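Long-range contacts in protein K7 (Vaccinia virus WR, PDB 3JRV), which sequesters the host RNA helicase DDX3 to block IRF3 activation and binds TRAF6 and IRAK2 to prevent NF-kappa-B activation, suppressing the innate immune response: residues I65-I70 and Q95-A100; K55-F60 and L142-K147; D31-W36 and I104-T109; S25-I30 and D135-L140. All coordinates share one frame; numbering follows the deposited sequence.

Contact 1. Residues I65-I70 and Q95-A100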
# COMPACT_ATOMS: atom_id res chain seq x y z
N ILE A 65 7.25 9.14 6.05
CA ILE A 65 8.50 9.76 6.51
C ILE A 65 8.26 10.93 7.47
O ILE A 65 8.91 11.03 8.54
CB ILE A 65 9.35 10.24 5.32
CG1 ILE A 65 9.87 9.05 4.53
CG2 ILE A 65 10.50 11.18 5.81
CD1 ILE A 65 10.41 9.48 3.13
N ARG A 66 7.33 11.81 7.11
CA ARG A 66 6.96 12.90 8.03
C ARG A 66 6.51 12.37 9.38
O ARG A 66 6.83 12.97 10.42
CB ARG A 66 5.83 13.76 7.45
CG ARG A 66 6.19 14.86 6.50
CD ARG A 66 4.91 15.61 6.03
NE ARG A 66 5.05 16.03 4.64
CZ ARG A 66 4.49 15.44 3.59
NH1 ARG A 66 3.55 14.50 3.73
NH2 ARG A 66 4.78 15.89 2.37
N TYR A 67 5.74 11.27 9.37
CA TYR A 67 5.00 10.79 10.56
C TYR A 67 5.96 10.07 11.51
O TYR A 67 5.93 10.29 12.73
CB TYR A 67 3.89 9.83 10.10
CG TYR A 67 2.92 9.35 11.18
CD1 TYR A 67 1.91 10.18 11.63
CD2 TYR A 67 3.06 8.10 11.76
CE1 TYR A 67 1.02 9.75 12.63
CE2 TYR A 67 2.16 7.64 12.73
CZ TYR A 67 1.17 8.48 13.17
OH TYR A 67 0.28 8.00 14.12
N TYR A 68 6.83 9.22 10.93
CA TYR A 68 7.68 8.29 11.68
C TYR A 68 9.14 8.75 11.76
O TYR A 68 9.82 8.45 12.76
CB TYR A 68 7.65 6.90 11.03
CG TYR A 68 6.39 6.13 11.34
CD1 TYR A 68 6.04 5.87 12.67
CD2 TYR A 68 5.52 5.73 10.32
CE1 TYR A 68 4.89 5.20 12.98
CE2 TYR A 68 4.35 5.03 10.63
CZ TYR A 68 4.07 4.76 11.96
OH TYR A 68 2.94 4.08 12.34
N GLY A 69 9.60 9.44 10.72
CA GLY A 69 11.04 9.70 10.49
C GLY A 69 11.75 8.50 9.89
O GLY A 69 11.26 7.37 10.01
N ILE A 70 12.86 8.74 9.19
CA ILE A 70 13.42 7.68 8.34
C ILE A 70 14.06 6.58 9.18
O ILE A 70 13.96 5.41 8.82
CB ILE A 70 14.37 8.22 7.24
CG1 ILE A 70 14.77 7.12 6.23
CG2 ILE A 70 15.56 8.92 7.89
CD1 ILE A 70 13.64 6.59 5.33
N GLN A 95 -6.61 10.43 9.57
CA GLN A 95 -6.10 10.51 8.20
C GLN A 95 -4.57 10.37 8.15
O GLN A 95 -4.03 9.65 7.30
CB GLN A 95 -6.54 11.84 7.54
CG GLN A 95 -6.05 12.01 6.14
CD GLN A 95 -6.71 13.18 5.47
OE1 GLN A 95 -7.95 13.29 5.48
NE2 GLN A 95 -5.91 14.05 4.89
N GLU A 96 -3.84 11.10 8.99
CA GLU A 96 -2.39 11.09 8.85
C GLU A 96 -1.84 9.69 9.17
O GLU A 96 -0.97 9.19 8.43
CB GLU A 96 -1.68 12.11 9.76
CG GLU A 96 -0.18 12.25 9.42
CD GLU A 96 0.57 13.33 10.26
OE1 GLU A 96 0.01 13.76 11.30
OE2 GLU A 96 1.72 13.72 9.90
N SER A 97 -2.36 9.08 10.23
CA SER A 97 -1.93 7.74 10.62
C SER A 97 -2.29 6.73 9.51
O SER A 97 -1.49 5.83 9.19
CB SER A 97 -2.57 7.32 11.95
OG SER A 97 -1.99 6.11 12.37
N LEU A 98 -3.46 6.89 8.91
CA LEU A 98 -3.89 5.97 7.86
C LEU A 98 -2.91 6.08 6.68
O LEU A 98 -2.47 5.04 6.12
CB LEU A 98 -5.33 6.31 7.44
CG LEU A 98 -5.85 5.56 6.19
CD1 LEU A 98 -5.89 4.04 6.51
CD2 LEU A 98 -7.26 6.09 5.86
N PHE A 99 -2.67 7.30 6.22
CA PHE A 99 -1.80 7.51 5.04
C PHE A 99 -0.38 7.06 5.33
O PHE A 99 0.28 6.47 4.47
CB PHE A 99 -1.82 8.94 4.48
CG PHE A 99 -3.17 9.41 4.00
CD1 PHE A 99 -4.26 8.54 3.92
CD2 PHE A 99 -3.32 10.73 3.57
CE1 PHE A 99 -5.54 9.01 3.45
CE2 PHE A 99 -4.59 11.22 3.11
CZ PHE A 99 -5.67 10.35 3.02
N ALA A 100 0.11 7.34 6.54
CA ALA A 100 1.45 6.85 6.95
C ALA A 100 1.50 5.34 6.91
O ALA A 100 2.52 4.76 6.52
CB ALA A 100 1.78 7.34 8.34
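Y67, near the C-terminal end of helix 60-68, and A100, in the second turn of helix 95-114, bring the two backbones closest, with their CA atoms 6.4 Å apart. Just past Y67 the first helix stops: G69 turns to a positive phi of 79° while its N still donates to I65 O, and the same glycine holds the N-cap position of helix 70-80. Y67 carries most of the contact. Its CG stands anti to the backbone N (chi1 -173°), and the ring beyond it runs past E96, S97 and A100. The A100 CB methyl packs against the root of the side chain, 3.7 Å from Y67 CG. In this Bcl-2-like, all-helical fold the chain turns from helix 60-68 into helix 70-80 before helix 95-114 begins, and the tyrosine pair bears on the first turns of that later helix. E96, extended beyond CG, crosses the ring obliquely. Its CD lies in the ring plane at the edge, 3.7 Å from Y67 CD1, and the carboxylate is turned 68° from the ring. Y67 OH comes to 3.4 Å from S97 OG, a long, weak hydrogen bond that remains doubtful, because S97 has a second conformer and its proton another acceptor within reach. Y67 CD2 sits over the centre of the Y68 ring, 3.4 Å above its plane, and Y68 CE2 also reaches the A100 methyl, CB, at 4.1 Å.

Contact 2. Residues K55-F60 and L142-K147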
# COMPACT_ATOMS: atom_id res chain seq x y z
N LYS A 55 0.08 7.50 -8.53
CA LYS A 55 1.02 8.59 -8.15
C LYS A 55 0.56 9.23 -6.83
O LYS A 55 1.39 9.54 -5.97
CB LYS A 55 1.16 9.62 -9.28
CG LYS A 55 2.05 9.06 -10.41
CD LYS A 55 2.19 10.03 -11.55
CE LYS A 55 3.01 9.42 -12.67
NZ LYS A 55 2.64 10.12 -13.92
N GLU A 56 -0.76 9.45 -6.66
CA GLU A 56 -1.23 10.01 -5.39
C GLU A 56 -0.92 9.09 -4.22
O GLU A 56 -0.49 9.57 -3.16
CB GLU A 56 -2.75 10.26 -5.41
CG GLU A 56 -3.21 11.61 -5.89
CD GLU A 56 -2.39 12.82 -5.45
OE1 GLU A 56 -2.22 13.19 -4.24
OE2 GLU A 56 -2.05 13.54 -6.38
N LEU A 57 -1.13 7.78 -4.40
CA LEU A 57 -0.81 6.81 -3.33
C LEU A 57 0.68 6.83 -3.05
O LEU A 57 1.07 6.71 -1.86
CB LEU A 57 -1.28 5.38 -3.68
CG LEU A 57 -2.82 5.31 -3.90
CD1 LEU A 57 -3.15 3.86 -4.32
CD2 LEU A 57 -3.51 5.64 -2.60
N MSE A 58 1.51 7.00 -4.08
CA MSE A 58 2.96 6.98 -3.86
C MSE A 58 3.42 8.15 -2.98
O MSE A 58 4.45 8.05 -2.29
CB MSE A 58 3.69 7.02 -5.22
CG MSE A 58 3.44 5.71 -5.90
SE MSE A 58 4.02 5.69 -7.75
CE MSE A 58 5.78 5.36 -7.23
N LYS A 59 2.68 9.27 -3.03
CA LYS A 59 2.98 10.39 -2.12
C LYS A 59 2.85 10.05 -0.63
O LYS A 59 3.40 10.77 0.22
CB LYS A 59 2.11 11.61 -2.44
CG LYS A 59 2.46 12.18 -3.81
CD LYS A 59 1.55 13.33 -4.20
CE LYS A 59 1.61 13.63 -5.68
NZ LYS A 59 0.75 14.83 -5.92
N PHE A 60 2.18 8.96 -0.32
CA PHE A 60 2.03 8.54 1.09
C PHE A 60 3.39 8.03 1.62
O PHE A 60 3.57 7.95 2.84
CB PHE A 60 0.97 7.46 1.28
CG PHE A 60 -0.45 7.93 0.99
CD1 PHE A 60 -0.74 9.29 0.79
CD2 PHE A 60 -1.45 6.98 0.91
CE1 PHE A 60 -2.06 9.73 0.55
CE2 PHE A 60 -2.77 7.35 0.63
CZ PHE A 60 -3.08 8.75 0.47
N LEU A 142 -12.41 10.34 -0.07
CA LEU A 142 -12.69 11.79 -0.14
C LEU A 142 -11.39 12.55 -0.46
O LEU A 142 -11.38 13.51 -1.20
CB LEU A 142 -13.30 12.29 1.19
CG LEU A 142 -14.68 11.68 1.41
CD1 LEU A 142 -15.24 12.02 2.78
CD2 LEU A 142 -15.68 11.97 0.25
N PHE A 143 -10.29 12.10 0.16
CA PHE A 143 -9.01 12.73 -0.09
C PHE A 143 -8.61 12.57 -1.56
O PHE A 143 -8.16 13.52 -2.20
CB PHE A 143 -7.94 12.15 0.84
CG PHE A 143 -6.57 12.64 0.53
CD1 PHE A 143 -6.09 13.84 1.09
CD2 PHE A 143 -5.74 11.89 -0.30
CE1 PHE A 143 -4.79 14.31 0.81
CE2 PHE A 143 -4.42 12.37 -0.59
CZ PHE A 143 -3.96 13.57 -0.05
N LEU A 144 -8.71 11.33 -2.06
CA LEU A 144 -8.30 11.09 -3.43
C LEU A 144 -9.20 11.85 -4.41
O LEU A 144 -8.68 12.43 -5.37
CB LEU A 144 -8.34 9.59 -3.74
CG LEU A 144 -7.31 8.78 -2.94
CD1 LEU A 144 -7.59 7.28 -3.18
CD2 LEU A 144 -5.90 9.15 -3.40
N GLU A 145 -10.52 11.89 -4.18
CA GLU A 145 -11.40 12.66 -5.08
C GLU A 145 -11.03 14.13 -5.10
O GLU A 145 -10.96 14.78 -6.14
CB GLU A 145 -12.87 12.43 -4.70
CG GLU A 145 -13.33 10.98 -5.01
CD GLU A 145 -14.70 10.61 -4.50
OE1 GLU A 145 -15.14 11.11 -3.44
OE2 GLU A 145 -15.30 9.70 -5.12
N LYS A 146 -10.73 14.68 -3.93
CA LYS A 146 -10.35 16.07 -3.88
C LYS A 146 -9.04 16.36 -4.66
O LYS A 146 -8.95 17.31 -5.41
CB LYS A 146 -10.30 16.54 -2.42
CG LYS A 146 -9.41 17.77 -2.21
CD LYS A 146 -9.09 18.00 -0.74
CE LYS A 146 -8.26 16.84 -0.13
NZ LYS A 146 -8.51 16.74 1.35
N LYS A 147 -8.08 15.44 -4.59
CA LYS A 147 -6.82 15.63 -5.31
C LYS A 147 -7.00 15.40 -6.80
O LYS A 147 -6.30 16.02 -7.60
CB LYS A 147 -5.74 14.67 -4.76
CG LYS A 147 -5.34 15.01 -3.32
CD LYS A 147 -4.47 16.27 -3.30
CE LYS A 147 -3.85 16.51 -1.94
NZ LYS A 147 -4.76 17.38 -1.15
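The end of helix 52-58 (E56, L57) and F60, which opens helix 60-68, pack against F143, L144 and K147 of the C-terminal helix 134-148 in this Bcl-2-like bundle. Part of the apolar packing comes from L144, whose CD2 reaches E56 CB at 3.9 Å and also touches L57 CD2. Beside it the F60 and F143 side chains slide past each other in opposite directions. F143 CE2 lies at the edge of the F60 ring, near its plane and 3.7 Å from F60 CE1. With the planes at 48°, the pair is oblique. F99 of helix 95-114 completes the aromatic cluster, stacked on F60 and meeting F143 at a steeper tilt.

E56 bends at chi2 (-41°) and crosses K147 at about a right angle, its OE1 resting on K147 CG at 3.7 Å. The lysine offers its methylene chain here: K147 NZ stays 5.8 Å from E56 OE1, while K147 CG lies over one face of the F143 ring. The glutamate's salt bridge runs within its own segment, from K59 NZ to E56 OE2 at 3.1 Å, the ammonium coming from above the carboxylate plane. The aromatic cluster joins the C-terminal helix to the core of the all-helical Bcl-2-like fold.

Contact 3. Residues D31-W36 and I104-T109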
# COMPACT_ATOMS: atom_id res chain seq x y z
N ASP A 31 -4.97 -2.96 -1.81
CA ASP A 31 -4.37 -4.29 -1.86
C ASP A 31 -3.49 -4.38 -3.11
O ASP A 31 -2.31 -4.77 -3.04
CB ASP A 31 -5.50 -5.32 -1.98
CG ASP A 31 -5.02 -6.75 -1.91
OD1 ASP A 31 -3.82 -6.97 -1.59
OD2 ASP A 31 -5.86 -7.67 -2.16
N GLU A 32 -4.05 -4.03 -4.27
CA GLU A 32 -3.29 -4.14 -5.52
C GLU A 32 -2.04 -3.26 -5.51
O GLU A 32 -0.99 -3.65 -6.03
CB GLU A 32 -4.20 -3.81 -6.73
CG GLU A 32 -3.56 -3.71 -8.03
CD GLU A 32 -4.58 -3.28 -9.05
OE1 GLU A 32 -5.56 -4.05 -9.30
OE2 GLU A 32 -4.42 -2.13 -9.53
N TYR A 33 -2.21 -2.01 -5.08
CA TYR A 33 -1.15 -1.02 -5.10
C TYR A 33 0.02 -1.54 -4.22
O TYR A 33 1.21 -1.39 -4.60
CB TYR A 33 -1.71 0.32 -4.59
CG TYR A 33 -0.61 1.29 -4.24
CD1 TYR A 33 0.18 1.87 -5.23
CD2 TYR A 33 -0.30 1.55 -2.90
CE1 TYR A 33 1.30 2.71 -4.91
CE2 TYR A 33 0.73 2.39 -2.55
CZ TYR A 33 1.58 2.94 -3.54
OH TYR A 33 2.62 3.78 -3.22
N ILE A 34 -0.28 -2.05 -3.02
CA ILE A 34 0.80 -2.54 -2.15
C ILE A 34 1.53 -3.71 -2.84
O ILE A 34 2.78 -3.80 -2.81
CB ILE A 34 0.23 -2.96 -0.76
CG1 ILE A 34 -0.29 -1.70 -0.02
CG2 ILE A 34 1.30 -3.76 0.03
CD1 ILE A 34 0.75 -0.58 0.15
N THR A 35 0.78 -4.57 -3.52
CA THR A 35 1.45 -5.62 -4.32
C THR A 35 2.30 -5.03 -5.46
O THR A 35 3.46 -5.41 -5.68
CB THR A 35 0.42 -6.56 -4.91
OG1 THR A 35 -0.22 -7.26 -3.85
CG2 THR A 35 1.10 -7.53 -5.92
N TRP A 36 1.77 -4.03 -6.15
CA TRP A 36 2.47 -3.42 -7.26
C TRP A 36 3.84 -2.85 -6.82
O TRP A 36 4.81 -2.93 -7.57
CB TRP A 36 1.57 -2.34 -7.88
CG TRP A 36 2.21 -1.66 -9.08
CD1 TRP A 36 2.19 -2.10 -10.40
CD2 TRP A 36 2.84 -0.38 -9.10
NE1 TRP A 36 2.81 -1.18 -11.21
CE2 TRP A 36 3.21 -0.11 -10.45
CE3 TRP A 36 3.10 0.60 -8.11
CZ2 TRP A 36 3.84 1.09 -10.83
CZ3 TRP A 36 3.75 1.79 -8.49
CH2 TRP A 36 4.10 2.03 -9.84
N ILE A 104 3.90 3.03 4.81
CA ILE A 104 4.79 2.04 5.44
C ILE A 104 4.64 0.69 4.78
O ILE A 104 5.65 0.02 4.50
CB ILE A 104 4.57 1.94 7.01
CG1 ILE A 104 5.15 3.18 7.65
CG2 ILE A 104 5.18 0.63 7.55
CD1 ILE A 104 6.65 3.06 7.86
N CYS A 105 3.40 0.29 4.50
CA CYS A 105 3.18 -0.99 3.82
C CYS A 105 3.88 -0.96 2.46
O CYS A 105 4.49 -1.98 2.07
CB CYS A 105 1.69 -1.27 3.65
SG CYS A 105 0.90 -1.71 5.18
N ALA A 106 3.78 0.15 1.73
CA ALA A 106 4.44 0.25 0.41
C ALA A 106 5.95 0.17 0.58
O ALA A 106 6.65 -0.46 -0.23
CB ALA A 106 4.07 1.56 -0.28
N LYS A 107 6.49 0.86 1.59
CA LYS A 107 7.94 0.80 1.81
C LYS A 107 8.37 -0.62 2.10
O LYS A 107 9.47 -1.03 1.66
CB LYS A 107 8.39 1.77 2.92
CG LYS A 107 8.31 3.22 2.45
CD LYS A 107 9.49 3.66 1.59
CE LYS A 107 10.50 4.47 2.40
NZ LYS A 107 11.07 5.60 1.59
N ILE A 108 7.58 -1.36 2.87
CA ILE A 108 7.96 -2.72 3.25
C ILE A 108 7.96 -3.61 1.99
O ILE A 108 8.92 -4.33 1.75
CB ILE A 108 6.99 -3.31 4.27
CG1 ILE A 108 7.18 -2.60 5.62
CG2 ILE A 108 7.19 -4.83 4.40
CD1 ILE A 108 6.01 -2.82 6.54
N THR A 109 6.88 -3.59 1.21
CA THR A 109 6.85 -4.50 0.05
C THR A 109 7.85 -4.08 -1.04
O THR A 109 8.42 -4.94 -1.73
CB THR A 109 5.44 -4.68 -0.53
OG1 THR A 109 5.02 -3.44 -1.12
CG2 THR A 109 4.50 -5.12 0.59
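The Y33 ring meets A106 obliquely, its CE2 4.1 Å from the A106 methyl and its hydroxyl about as near. Y54 of helix 52-58 packs edge-to-face with this ring, and W36, one turn further along, has edge-to-face partners in Y54 and F12. The phenol oxygen of Y33 is hydrogen-bonded to R37 NH1 in its own helix. This is the heart of the Bcl-2-like fold, where helix 26-42 runs beside helix 95-114. The short segments approach to 8.7 Å between axes and point the same general way, 35° apart, and a small residue, A106, lets the backbones close to 5.3 Å between the CA atoms of I34 and A106.

I34 fills the seam. Its CG1 is anti to the carbonyl carbon (chi1 -67°), and the CD1 beyond it lies against C105 CB at 3.7 Å and over the backbone N of A106. The other branch, CG2, presses on T109 CG2 at 3.5 Å, the two side chains crossing at about a right angle. One edge of the seam belongs to the host partner's binding site: I34, T35 and T109 each pack on an aromatic side chain of the bound DDX3 peptide, and the D31 carboxylate makes a salt bridge to a basic side chain of the peptide and a hydrogen bond to a polar one. T109 places its hydroxyl between its own backbone N and carbonyl carbon, from where T109 OG1 donates to I34 O at 2.8 Å, with a C=O...donor angle of 143°.

Contact 4. Residues S25-I30 and D135-L140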
# COMPACT_ATOMS: atom_id res chain seq x y z
N SER A 25 -14.42 0.05 -4.25
CA SER A 25 -13.18 -0.34 -4.92
C SER A 25 -11.93 -0.01 -4.10
O SER A 25 -10.83 -0.35 -4.51
CB SER A 25 -13.08 0.32 -6.30
OG SER A 25 -14.04 -0.27 -7.15
N ILE A 26 -12.11 0.65 -2.97
CA ILE A 26 -10.98 1.19 -2.23
C ILE A 26 -10.08 0.09 -1.66
O ILE A 26 -8.85 0.18 -1.78
CB ILE A 26 -11.44 2.19 -1.12
CG1 ILE A 26 -11.88 3.50 -1.76
CG2 ILE A 26 -10.33 2.44 -0.10
CD1 ILE A 26 -10.74 4.42 -2.26
N ILE A 27 -10.68 -0.93 -1.06
CA ILE A 27 -9.87 -2.05 -0.52
C ILE A 27 -9.09 -2.74 -1.64
O ILE A 27 -7.90 -3.05 -1.48
CB ILE A 27 -10.73 -3.03 0.30
CG1 ILE A 27 -11.17 -2.32 1.58
CG2 ILE A 27 -9.93 -4.32 0.67
CD1 ILE A 27 -12.08 -3.16 2.50
N ASP A 28 -9.77 -3.00 -2.75
CA ASP A 28 -9.10 -3.66 -3.88
C ASP A 28 -7.93 -2.80 -4.36
O ASP A 28 -6.85 -3.33 -4.70
CB ASP A 28 -10.06 -3.88 -5.05
CG ASP A 28 -11.12 -4.93 -4.76
OD1 ASP A 28 -10.89 -5.88 -3.97
OD2 ASP A 28 -12.25 -4.74 -5.27
N LEU A 29 -8.14 -1.49 -4.43
CA LEU A 29 -7.10 -0.59 -4.91
C LEU A 29 -5.87 -0.65 -3.97
O LEU A 29 -4.72 -0.74 -4.41
CB LEU A 29 -7.66 0.86 -4.88
CG LEU A 29 -6.60 1.94 -5.07
CD1 LEU A 29 -5.84 1.87 -6.39
CD2 LEU A 29 -7.19 3.39 -4.84
N ILE A 30 -6.08 -0.55 -2.66
CA ILE A 30 -4.92 -0.51 -1.78
C ILE A 30 -4.21 -1.86 -1.79
O ILE A 30 -2.97 -1.91 -1.83
CB ILE A 30 -5.38 -0.16 -0.35
CG1 ILE A 30 -5.92 1.29 -0.34
CG2 ILE A 30 -4.22 -0.35 0.65
CD1 ILE A 30 -4.89 2.34 -0.75
N ASP A 135 -14.80 4.15 8.10
CA ASP A 135 -14.35 5.53 8.23
C ASP A 135 -13.06 5.77 7.47
O ASP A 135 -12.89 6.82 6.82
CB ASP A 135 -14.20 5.95 9.70
CG ASP A 135 -14.02 7.46 9.89
OD1 ASP A 135 -14.80 8.29 9.36
OD2 ASP A 135 -13.06 7.82 10.62
N ASN A 136 -12.15 4.80 7.54
CA ASN A 136 -10.90 4.97 6.84
C ASN A 136 -11.09 4.95 5.32
O ASN A 136 -10.42 5.65 4.59
CB ASN A 136 -9.86 3.94 7.30
CG ASN A 136 -9.27 4.32 8.65
OD1 ASN A 136 -9.32 5.50 9.04
ND2 ASN A 136 -8.69 3.36 9.36
N ILE A 137 -11.95 4.05 4.85
CA ILE A 137 -12.34 4.04 3.43
C ILE A 137 -12.85 5.41 3.00
O ILE A 137 -12.43 5.95 1.98
CB ILE A 137 -13.38 2.96 3.13
CG1 ILE A 137 -12.72 1.59 3.28
CG2 ILE A 137 -14.00 3.18 1.72
CD1 ILE A 137 -13.71 0.45 3.17
N ASN A 138 -13.72 6.00 3.84
CA ASN A 138 -14.25 7.31 3.51
C ASN A 138 -13.19 8.41 3.52
O ASN A 138 -13.17 9.26 2.63
CB ASN A 138 -15.41 7.64 4.43
CG ASN A 138 -16.67 6.82 4.06
OD1 ASN A 138 -16.79 6.31 2.92
ND2 ASN A 138 -17.57 6.66 5.00
N ILE A 139 -12.30 8.37 4.52
CA ILE A 139 -11.23 9.35 4.60
C ILE A 139 -10.43 9.28 3.28
O ILE A 139 -10.09 10.29 2.68
CB ILE A 139 -10.31 9.08 5.80
CG1 ILE A 139 -11.04 9.50 7.09
CG2 ILE A 139 -8.97 9.86 5.64
CD1 ILE A 139 -10.39 8.96 8.33
N LEU A 140 -10.04 8.07 2.91
CA LEU A 140 -9.19 7.88 1.74
C LEU A 140 -9.88 8.32 0.45
O LEU A 140 -9.32 9.09 -0.34
CB LEU A 140 -8.70 6.44 1.65
CG LEU A 140 -7.79 6.18 0.44
CD1 LEU A 140 -6.58 7.12 0.44
CD2 LEU A 140 -7.39 4.71 0.39
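I26 and I137 mark the nearest approach of the backbones, their CA atoms 6.5 Å apart, where helix 26-30 and helix 135-140 cross at 74° with 11.1 Å between the axes. Across that wide spacing the two segments meet through aliphatic side chains. The I137 CG2 methyl lies against I26 CB at 3.9 Å as these two isoleucines slide past each other in opposite directions. The other branch of I137 ends in CD1, 4.0 Å from I27 CD1.

A turn further on, L140 takes over. Its CG is anti to the backbone N (chi1 -180°), and one of the methyls beyond it, CD2, touches two residues that lie four apart: I26 CG2 at 3.7 Å and I30 CD1 at 3.6 Å. I30 and L140 reach toward each other tip to tip, whereas I26 meets L140 at a slant. At the peptide side of helix 26-42, D28 makes a salt bridge to a basic side chain of the bound DDX3 peptide, and I27 packs on a basic side chain there as well. Helix 95-114 contributes I102, against I30, and F99, against L140, helix 128-131 adds I128 against I27 and I30, and L57 of helix 52-58 packs on I30.

In the fold
The first segments of contacts 4, 3, 2 and 1 come in that order; the second segments follow as 1, 3, 4 and 2. Contact 1 is nested inside the loops closed by the others. Contacts 2 and 4 cross along the chain, as do contacts 2 and 3. Helix 26-42 serves contacts 3 and 4, helix 95-114 contacts 1 and 3, and helix 134-148 contacts 2 and 4. Centres lie about 11 Å apart for contacts 2 and 4 and about 17 Å for contacts 1 and 4. Contact 3 sits about 4 Å from the chain centre, the others 11 to 12 Å. Early and late helices thus close into one Bcl-2-like bundle, with the DDX3 peptide reaching contacts 3 and 4.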